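Local coordinates for inositol-1-monophosphatase SuhB (Mycobacterium tuberculosis, PDB 2Q74), which probably hydrolyses inositol 1-phosphate to free myo-inositol and phosphate with the help of magnesium, and works as a homodimer, at residues G108-N111 with F112-I116; L215-A219 with A220-D224; H229-V233 with W234-A238. All coordinates share one frame; numbering follows the deposited sequence.

Contact 1. Residues G108-N111 with F112-I116; sequences GTVN and FVYGI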
# COMPACT_ATOMS: atom_id res chain seq x y z
N GLY A 108 10.69 6.23 -0.14
CA GLY A 108 10.06 5.13 0.57
C GLY A 108 11.13 4.20 1.07
O GLY A 108 11.15 3.04 0.68
N THR A 109 12.01 4.72 1.92
CA THR A 109 13.12 3.95 2.48
C THR A 109 12.64 2.95 3.53
O THR A 109 13.23 1.88 3.68
CB THR A 109 14.21 4.88 3.11
OG1 THR A 109 13.59 5.85 3.94
CG2 THR A 109 15.01 5.59 2.03
N VAL A 110 11.61 3.31 4.28
CA VAL A 110 11.05 2.37 5.23
C VAL A 110 10.50 1.17 4.46
O VAL A 110 10.70 0.01 4.82
CB VAL A 110 9.96 3.04 6.08
CG1 VAL A 110 9.21 2.01 6.89
CG2 VAL A 110 10.58 4.04 7.00
N ASN A 111 9.81 1.46 3.37
CA ASN A 111 9.21 0.43 2.53
C ASN A 111 10.27 -0.50 1.96
O ASN A 111 10.14 -1.73 2.05
CB ASN A 111 8.40 1.07 1.41
CG ASN A 111 7.00 1.44 1.85
OD1 ASN A 111 6.52 0.88 2.80
ND2 ASN A 111 6.33 2.37 1.15
N PHE A 112 11.33 0.10 1.42
CA PHE A 112 12.50 -0.62 0.93
C PHE A 112 13.09 -1.60 1.98
O PHE A 112 13.37 -2.76 1.68
CB PHE A 112 13.57 0.39 0.53
CG PHE A 112 14.80 -0.22 -0.05
CD1 PHE A 112 14.89 -0.47 -1.40
CD2 PHE A 112 15.88 -0.51 0.75
CE1 PHE A 112 16.03 -1.02 -1.95
CE2 PHE A 112 17.03 -1.07 0.22
CZ PHE A 112 17.10 -1.33 -1.13
N VAL A 113 13.28 -1.12 3.20
CA VAL A 113 13.86 -1.94 4.25
C VAL A 113 12.95 -3.12 4.65
O VAL A 113 13.43 -4.21 4.99
CB VAL A 113 14.20 -1.08 5.51
CG1 VAL A 113 14.53 -1.95 6.67
CG2 VAL A 113 15.37 -0.16 5.22
N TYR A 114 11.64 -2.89 4.62
CA TYR A 114 10.67 -3.92 5.04
C TYR A 114 10.22 -4.83 3.91
O TYR A 114 9.61 -5.85 4.16
CB TYR A 114 9.44 -3.27 5.68
CG TYR A 114 9.60 -2.91 7.15
CD1 TYR A 114 10.23 -1.72 7.53
CD2 TYR A 114 9.09 -3.72 8.16
CE1 TYR A 114 10.37 -1.38 8.86
CE2 TYR A 114 9.22 -3.37 9.49
CZ TYR A 114 9.87 -2.20 9.82
OH TYR A 114 10.00 -1.78 11.11
N GLY A 115 10.51 -4.47 2.68
CA GLY A 115 10.08 -5.28 1.54
C GLY A 115 8.64 -4.99 1.13
O GLY A 115 7.97 -5.84 0.54
N ILE A 116 8.13 -3.81 1.44
CA ILE A 116 6.82 -3.41 0.97
C ILE A 116 7.03 -2.81 -0.44
O ILE A 116 7.74 -1.82 -0.58
CB ILE A 116 6.15 -2.40 1.93
CG1 ILE A 116 6.00 -3.04 3.32
CG2 ILE A 116 4.81 -1.90 1.35
CD1 ILE A 116 5.51 -2.08 4.37

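Contact 2. Residues L215-A219 with A220-D224; sequences LCMVA and AGRLD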
# COMPACT_ATOMS: atom_id res chain seq x y z
N LEU A 215 1.48 10.66 -5.58
CA LEU A 215 1.24 11.60 -6.63
C LEU A 215 0.94 10.86 -7.93
O LEU A 215 0.06 11.24 -8.69
CB LEU A 215 2.44 12.54 -6.77
CG LEU A 215 2.56 13.56 -5.61
CD1 LEU A 215 3.94 14.17 -5.53
CD2 LEU A 215 1.45 14.68 -5.79
N CYS A 216 1.63 9.74 -8.17
CA CYS A 216 1.38 8.99 -9.42
C CYS A 216 0.01 8.29 -9.38
O CYS A 216 -0.71 8.22 -10.39
CB CYS A 216 2.50 7.99 -9.69
SG CYS A 216 4.10 8.74 -10.07
N MET A 217 -0.34 7.77 -8.20
CA MET A 217 -1.64 7.14 -8.07
C MET A 217 -2.77 8.14 -8.44
O MET A 217 -3.73 7.81 -9.14
CB MET A 217 -1.82 6.57 -6.68
CG MET A 217 -1.00 5.30 -6.47
SD MET A 217 -1.32 4.55 -4.86
CE MET A 217 0.13 5.19 -4.05
N VAL A 218 -2.63 9.36 -7.95
CA VAL A 218 -3.62 10.40 -8.24
C VAL A 218 -3.72 10.59 -9.76
O VAL A 218 -4.81 10.54 -10.33
CB VAL A 218 -3.29 11.70 -7.53
CG1 VAL A 218 -4.20 12.81 -7.98
CG2 VAL A 218 -3.38 11.51 -5.99
N ALA A 219 -2.56 10.68 -10.40
CA ALA A 219 -2.47 10.79 -11.83
C ALA A 219 -3.15 9.62 -12.54
O ALA A 219 -3.85 9.80 -13.51
CB ALA A 219 -1.02 10.89 -12.25
N ALA A 220 -2.91 8.42 -12.08
CA ALA A 220 -3.44 7.22 -12.70
C ALA A 220 -4.91 6.99 -12.37
O ALA A 220 -5.58 6.23 -13.05
CB ALA A 220 -2.65 6.03 -12.29
N GLY A 221 -5.41 7.63 -11.32
CA GLY A 221 -6.79 7.42 -10.86
C GLY A 221 -6.90 6.36 -9.78
O GLY A 221 -7.99 5.90 -9.48
N ARG A 222 -5.79 5.98 -9.17
CA ARG A 222 -5.82 5.00 -8.08
C ARG A 222 -6.09 5.64 -6.72
O ARG A 222 -6.46 4.95 -5.78
CB ARG A 222 -4.51 4.23 -8.04
CG ARG A 222 -4.22 3.60 -9.36
CD ARG A 222 -3.15 2.55 -9.25
NE ARG A 222 -2.62 2.21 -10.57
CZ ARG A 222 -1.77 1.22 -10.82
NH1 ARG A 222 -1.35 0.42 -9.84
NH2 ARG A 222 -1.36 1.02 -12.07
N LEU A 223 -5.89 6.95 -6.63
CA LEU A 223 -6.37 7.76 -5.52
C LEU A 223 -7.10 8.94 -6.15
O LEU A 223 -6.76 9.34 -7.26
CB LEU A 223 -5.22 8.30 -4.69
CG LEU A 223 -4.35 7.29 -3.94
CD1 LEU A 223 -3.19 8.09 -3.35
CD2 LEU A 223 -5.13 6.50 -2.86
N ASP A 224 -8.08 9.49 -5.43
CA ASP A 224 -8.78 10.69 -5.87
C ASP A 224 -8.05 11.95 -5.42
O ASP A 224 -8.20 13.01 -6.03
CB ASP A 224 -10.19 10.71 -5.31
CG ASP A 224 -11.10 9.66 -5.95
OD1 ASP A 224 -11.15 9.52 -7.19
OD2 ASP A 224 -11.76 8.96 -5.17
O HOH W 1 -7.11 10.74 -9.59

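Contact 3. Residues H229-V233 with W234-A238; sequences HGVQV and WDCAA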
# COMPACT_ATOMS: atom_id res chain seq x y z
N HIS A 229 1.95 16.97 4.62
CA HIS A 229 2.60 18.13 5.21
C HIS A 229 4.07 17.83 5.53
O HIS A 229 4.36 17.12 6.48
CB HIS A 229 1.87 18.51 6.50
CG HIS A 229 2.29 19.82 7.06
ND1 HIS A 229 1.83 21.02 6.57
CD2 HIS A 229 3.13 20.13 8.08
CE1 HIS A 229 2.37 22.01 7.26
NE2 HIS A 229 3.16 21.49 8.19
N GLY A 230 4.98 18.37 4.72
CA GLY A 230 6.41 18.24 4.96
C GLY A 230 7.13 17.27 4.03
O GLY A 230 7.77 16.33 4.47
N VAL A 231 7.04 17.54 2.73
CA VAL A 231 7.61 16.66 1.73
C VAL A 231 8.80 17.36 1.08
O VAL A 231 8.68 18.47 0.59
CB VAL A 231 6.56 16.32 0.64
CG1 VAL A 231 7.16 15.39 -0.42
CG2 VAL A 231 5.33 15.68 1.27
N GLN A 232 9.95 16.70 1.07
CA GLN A 232 11.12 17.26 0.42
C GLN A 232 10.83 17.49 -1.06
O GLN A 232 10.00 16.81 -1.63
CB GLN A 232 12.31 16.30 0.59
CG GLN A 232 12.74 16.08 2.02
CD GLN A 232 13.08 17.37 2.74
OE1 GLN A 232 12.94 17.46 3.97
NE2 GLN A 232 13.50 18.38 1.98
N VAL A 233 11.53 18.45 -1.67
CA VAL A 233 11.35 18.78 -3.08
C VAL A 233 11.66 17.63 -4.03
O VAL A 233 10.96 17.41 -5.02
CB VAL A 233 12.22 19.99 -3.49
CG1 VAL A 233 11.94 20.40 -4.94
CG2 VAL A 233 11.96 21.17 -2.55
N TRP A 234 12.68 16.86 -3.71
CA TRP A 234 13.11 15.74 -4.55
C TRP A 234 12.18 14.52 -4.53
O TRP A 234 12.34 13.59 -5.34
CB TRP A 234 14.53 15.32 -4.19
CG TRP A 234 14.75 15.08 -2.77
CD1 TRP A 234 14.28 14.03 -2.03
CD2 TRP A 234 15.51 15.90 -1.88
NE1 TRP A 234 14.71 14.13 -0.72
CE2 TRP A 234 15.46 15.27 -0.60
CE3 TRP A 234 16.23 17.09 -2.02
CZ2 TRP A 234 16.09 15.81 0.52
CZ3 TRP A 234 16.87 17.62 -0.90
CH2 TRP A 234 16.79 16.98 0.36
N ASP A 235 11.19 14.54 -3.63
CA ASP A 235 10.19 13.49 -3.60
C ASP A 235 8.86 13.88 -4.21
O ASP A 235 8.03 13.02 -4.50
CB ASP A 235 9.97 13.01 -2.18
CG ASP A 235 11.15 12.22 -1.65
OD1 ASP A 235 11.83 11.55 -2.47
OD2 ASP A 235 11.42 12.27 -0.43
N CYS A 236 8.64 15.16 -4.45
CA CYS A 236 7.37 15.54 -5.02
C CYS A 236 7.46 16.27 -6.37
O CYS A 236 6.47 16.32 -7.10
CB CYS A 236 6.57 16.33 -4.00
SG CYS A 236 7.43 17.78 -3.38
N ALA A 237 8.64 16.79 -6.71
CA ALA A 237 8.81 17.62 -7.92
C ALA A 237 8.32 16.90 -9.19
O ALA A 237 7.47 17.41 -9.92
CB ALA A 237 10.27 18.05 -8.07
N ALA A 238 8.85 15.70 -9.43
CA ALA A 238 8.44 14.88 -10.58
C ALA A 238 6.96 14.46 -10.56
O ALA A 238 6.21 14.75 -11.51
CB ALA A 238 9.30 13.66 -10.66

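Contact 1. Residues G108-N111 with F112-I116
V110 with Y114, and N111 with I116, make this a local contact within the single short helix 109-114, from the glycine that starts it to the glycine that ends it. G108, at the N-cap position, accepts F112 N through its O at 3.0 Å, and V113 N reaches T109 O in the same i to i+4 pattern. V110 CG1 lies beside the Y114 ring, 3.9 Å from CD1; an apolar branch suits that flank, while the V110 carbonyl O meets the ring's edge and takes the N-H of Y114. At the C-terminal end G115 has positive phi, natural for glycine, and I116 N turns back to N111 O at 3.0 Å. With chi1 at -84°, CG of N111 stands anti to its carbonyl carbon and brings OD1 to 3.4 Å from I116 CB, while ND2 bonds to A118 O and I208 O, an amide tying the helix to two loops. Helix 55-74 packs against F112 through V56 and V59, and Y114 OH bonds to D224 of the second subunit. G108 and T109, probable substrate contacts by similarity, close the DPIDGT signature of the inositol monophosphatase family.

Contact 2. Residues L215-A219 with A220-D224
M217 meets R222 and L223 where helix 211-220 ends, and the M217 carbonyl is the hub of the turn. Its O accepts R222 N at 2.8 Å with an N-H...O angle of 141°, and takes weaker bonds from G221 N and from L223 N, the latter at 3.4 Å. One residue earlier, C216 O receives A220 N in an ordinary helical bond. G221 N also reaches V218 O at 3.1 Å, but from well above the carbonyl plane, so the approach is not the usual in-plane one. A water bonds to L223 O at 2.7 Å; its approach to V218 O is implausibly short, which makes a bridge between the two carbonyls doubtful. CA of V218 adds a C-H...O contact to L223 O. G221 has positive phi, which glycine tolerates easily, and with two bonds back into the last turn it forms a Schellman motif. Alongside the backbone bonds, apolar side chains meet: M217 CB is 3.8 Å from L223 CG, and the V218 and L223 side chains cross at about a right angle, CG2 of V218 3.9 Å from CB of L223. L223 reaches this spot with CG anti to its carbonyl carbon (chi1 -65°). The carboxylate of D224 finds partners elsewhere: OD1 bonds to T167 OG1, OD2 to L176 N and to Y114 OH of the second subunit. The M217 and V218 oxygens are thus met by backbone N-H groups, so this mostly buried helix end can turn toward strand 225-231 without needing a side-chain cap for those two.

Contact 3. Residues H229-V233 with W234-A238
V233 and A237 form part of the first turn of helix 233-245, which carries the WD of the family's second signature and with it D235, which, by similarity to relatives, binds the second magnesium and the substrate. V233 O holds two donors. A237 N comes nearly along the C=O axis at 2.9 Å, whereas C236 N, at 3.3 Å, sits above the carbonyl plane. D235 N bonds to Q232 O, also from above its carbonyl plane, so this probable metal-binding aspartate is tied to the strand's exit by its backbone. Elsewhere in the contact, Q232 CB lies over a face of the W234 indole in a CH-pi contact, 3.7 Å from the centroid of the five-membered ring and 23° off its normal. Bent at chi2, the glutamine chain continues alongside the ring, with its amide turned only 24° from the ring plane, and Q232 NE2 comes to 3.9 Å from W234 CH2. A broad indole suits this partner, being flat enough to take both methylene and amide. V231 CG1 packs on C236 CB at 3.7 Å, compact side chains, both buried, that fit closely between strand and helix. G230 and V231 both face L262 in a G1 beta bulge. Around the turn, V231 and C236 touch V264 of strand 262-267, C236 meets L215 of helix 211-220, and W234 lies against V102 and D104 of strand 100-104.

In the fold
Contact 2 is mostly buried, contact 3 partly so near the middle of the chain, and contact 1 lies further out, its centre about 16 Å from the chain's. Contacts 2 and 3 flank the same strand, 225-231: one leads into it from a helix, the other leaves it for the next, and they touch where L215 CD1 packs on C236 O. Contacts 1 and 2 do not touch within a chain, yet both reach the second subunit. Glycine ends the helix in both, in contact 2 through a Schellman motif, in contact 1 with I116 N returning to N111 O after G115. Contact 1 contributes probable substrate-binding residues, contact 3 an aspartate, D235, that probably binds both magnesium and substrate.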